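Local coordinates for protein member of s1p family of ribosomal proteins (Pyrococcus furiosus, PDB 5YH1) that binds manganese through its DHH domain and is probably a RecJ-like exonuclease that acts on nucleic acids, at residues P321-R325 with M382-N386. Numbering follows the deposited sequence.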
ATOM      1  N   PRO A 321      41.737  18.621   8.953  1.00 35.04           N
ATOM      2  CA  PRO A 321      42.753  19.380   9.702  1.00 33.64           C
ATOM      3  C   PRO A 321      42.417  19.610  11.179  1.00 33.05           C
ATOM      4  O   PRO A 321      43.310  19.566  12.029  1.00 34.26           O
ATOM      5  CB  PRO A 321      42.804  20.711   8.949  1.00 34.06           C
ATOM      6  CG  PRO A 321      42.485  20.333   7.535  1.00 34.05           C
ATOM      7  CD  PRO A 321      41.431  19.264   7.654  1.00 34.52           C
ATOM      8  N   ASN A 322      41.146  19.834  11.490  1.00 31.26           N
ATOM      9  CA  ASN A 322      40.744  20.058  12.878  1.00 30.46           C
ATOM     10  C   ASN A 322      40.676  18.788  13.749  1.00 29.80           C
ATOM     11  O   ASN A 322      40.396  18.868  14.951  1.00 29.56           O
ATOM     12  CB  ASN A 322      39.428  20.835  12.949  1.00 29.75           C
ATOM     13  CG  ASN A 322      38.286  20.148  12.209  1.00 31.68           C
ATOM     14  OD1 ASN A 322      38.392  18.986  11.802  1.00 28.55           O
ATOM     15  ND2 ASN A 322      37.183  20.879  12.025  1.00 30.78           N
ATOM     16  N   GLY A 323      40.926  17.629  13.146  1.00 28.35           N
ATOM     17  CA  GLY A 323      40.911  16.364  13.863  1.00 28.80           C
ATOM     18  C   GLY A 323      39.645  15.539  13.706  1.00 28.90           C
ATOM     19  O   GLY A 323      39.587  14.403  14.180  1.00 28.41           O
ATOM     20  N   ILE A 324      38.639  16.084  13.030  1.00 28.32           N
ATOM     21  CA  ILE A 324      37.386  15.367  12.835  1.00 28.11           C
ATOM     22  C   ILE A 324      37.549  14.262  11.801  1.00 27.41           C
ATOM     23  O   ILE A 324      38.140  14.474  10.746  1.00 28.07           O
ATOM     24  CB  ILE A 324      36.260  16.320  12.421  1.00 29.86           C
ATOM     25  CG1 ILE A 324      35.918  17.225  13.607  1.00 30.36           C
ATOM     26  CG2 ILE A 324      35.028  15.540  11.950  1.00 30.36           C
ATOM     27  CD1 ILE A 324      34.986  18.365  13.270  1.00 31.05           C
ATOM     28  N   ARG A 325      37.058  13.070  12.130  1.00 25.96           N
ATOM     29  CA  ARG A 325      36.979  11.981  11.155  1.00 26.43           C
ATOM     30  C   ARG A 325      35.608  12.057  10.473  1.00 25.45           C
ATOM     31  O   ARG A 325      34.573  11.820  11.104  1.00 24.68           O
ATOM     32  CB  ARG A 325      37.193  10.609  11.810  1.00 26.11           C
ATOM     33  CG  ARG A 325      37.100   9.437  10.834  1.00 27.04           C
ATOM     34  CD  ARG A 325      37.409   8.114  11.527  1.00 28.11           C
ATOM     35  NE  ARG A 325      38.809   8.045  11.927  1.00 28.61           N
ATOM     36  CZ  ARG A 325      39.815   7.800  11.096  1.00 29.56           C
ATOM     37  NH1 ARG A 325      39.594   7.583   9.800  1.00 30.63           N
ATOM     38  NH2 ARG A 325      41.053   7.775  11.561  1.00 29.57           N
HETATM   39  N   MSE A 382      32.165  14.596  18.950  1.00 28.94           N
HETATM   40  CA  MSE A 382      31.850  15.798  18.164  1.00 29.07           C
HETATM   41  C   MSE A 382      31.399  16.947  19.052  1.00 29.38           C
HETATM   42  O   MSE A 382      31.483  18.111  18.661  1.00 28.36           O
HETATM   43  CB  MSE A 382      30.770  15.490  17.121  1.00 29.78           C
HETATM   44  CG  MSE A 382      31.162  14.405  16.119  1.00 28.41           C
HETATM   45 SE   MSE A 382      32.561  15.085  14.934  1.00 34.11          SE
HETATM   46  CE  MSE A 382      31.626  16.681  14.225  1.00 30.73           C
ATOM     47  N   ALA A 383      30.916  16.648  20.254  1.00 30.63           N
ATOM     48  CA  ALA A 383      30.566  17.706  21.211  1.00 32.43           C
ATOM     49  C   ALA A 383      31.753  18.653  21.487  1.00 34.06           C
ATOM     50  O   ALA A 383      31.557  19.841  21.684  1.00 35.73           O
ATOM     51  CB  ALA A 383      30.054  17.102  22.510  1.00 31.94           C
ATOM     52  N   LYS A 384      32.976  18.123  21.458  1.00 35.95           N
ATOM     53  CA  LYS A 384      34.196  18.918  21.654  1.00 38.14           C
ATOM     54  C   LYS A 384      34.396  19.998  20.588  1.00 38.06           C
ATOM     55  O   LYS A 384      35.241  20.881  20.745  1.00 38.64           O
ATOM     56  CB  LYS A 384      35.430  18.002  21.690  1.00 39.82           C
ATOM     57  CG  LYS A 384      35.420  17.011  22.854  1.00 42.54           C
ATOM     58  CD  LYS A 384      36.711  16.204  22.940  1.00 45.16           C
ATOM     59  CE  LYS A 384      36.680  14.886  22.159  1.00 46.75           C
ATOM     60  NZ  LYS A 384      36.868  13.687  23.035  1.00 45.83           N
ATOM     61  N   TYR A 385      33.637  19.912  19.499  1.00 35.67           N
ATOM     62  CA  TYR A 385      33.723  20.877  18.418  1.00 35.48           C
ATOM     63  C   TYR A 385      32.444  21.706  18.287  1.00 36.97           C
ATOM     64  O   TYR A 385      32.289  22.452  17.323  1.00 37.69           O
ATOM     65  CB  TYR A 385      33.998  20.144  17.109  1.00 34.24           C
ATOM     66  CG  TYR A 385      35.348  19.488  17.043  1.00 32.64           C
ATOM     67  CD1 TYR A 385      35.565  18.225  17.604  1.00 32.04           C
ATOM     68  CD2 TYR A 385      36.412  20.118  16.420  1.00 31.65           C
ATOM     69  CE1 TYR A 385      36.806  17.613  17.536  1.00 30.50           C
ATOM     70  CE2 TYR A 385      37.653  19.510  16.344  1.00 31.63           C
ATOM     71  CZ  TYR A 385      37.843  18.258  16.905  1.00 30.48           C
ATOM     72  OH  TYR A 385      39.071  17.661  16.846  1.00 30.08           O
ATOM     73  N   ASN A 386      31.539  21.572  19.256  1.00 37.66           N
ATOM     74  CA  ASN A 386      30.231  22.238  19.220  1.00 41.61           C
ATOM     75  C   ASN A 386      29.446  21.974  17.930  1.00 40.15           C
ATOM     76  O   ASN A 386      28.849  22.876  17.343  1.00 39.86           O
ATOM     77  CB  ASN A 386      30.381  23.742  19.491  1.00 44.99           C
ATOM     78  CG  ASN A 386      30.691  24.029  20.946  1.00 49.33           C
ATOM     79  OD1 ASN A 386      29.794  24.022  21.790  1.00 55.15           O
ATOM     80  ND2 ASN A 386      31.968  24.249  21.254  1.00 48.88           N
TER
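A tyrosine side chain joins two loops here, bonding to a turn through its hydroxyl and packing on an isoleucine through its ring, at the periphery of the C-terminal mixed β-sheet and away from the manganese site. Residues 321-324 belong to the hairpin connection between antiparallel strands 316-319 and 325-330, and R325 opens the second strand, while 382-386 lie between strand 373-378 and helix 389-399. Y385 reaches across with its OH and donates a hydrogen bond to N322 O, 2.6 Å away, a backbone acceptor at the ring edge. One face of the ring lies on I324, whose CG1 sits 3.8 Å from the ring centroid and almost on its normal, a CH-pi contact. The connection is shaped by an Asx turn: N322 OD1 accepts from I324 N at 3.2 Å, and G323 between them takes a positive phi of 100°, where a CB would be jammed against N322 O. That CB would also clash with the Y385 hydroxyl. N322 ND2 meanwhile bonds to the carbonyls of V434 and L437, tying the turn to the C-terminal end of the chain. I324 also packs on V434 and L437, and its CD1 meets the selenomethionine M382 at CE, 3.9 Å away. In 382-386, Y385 N bonds to M382 O at 2.9 Å, closing a β-turn, and both side chains touch P363, just ahead of strand 364-369.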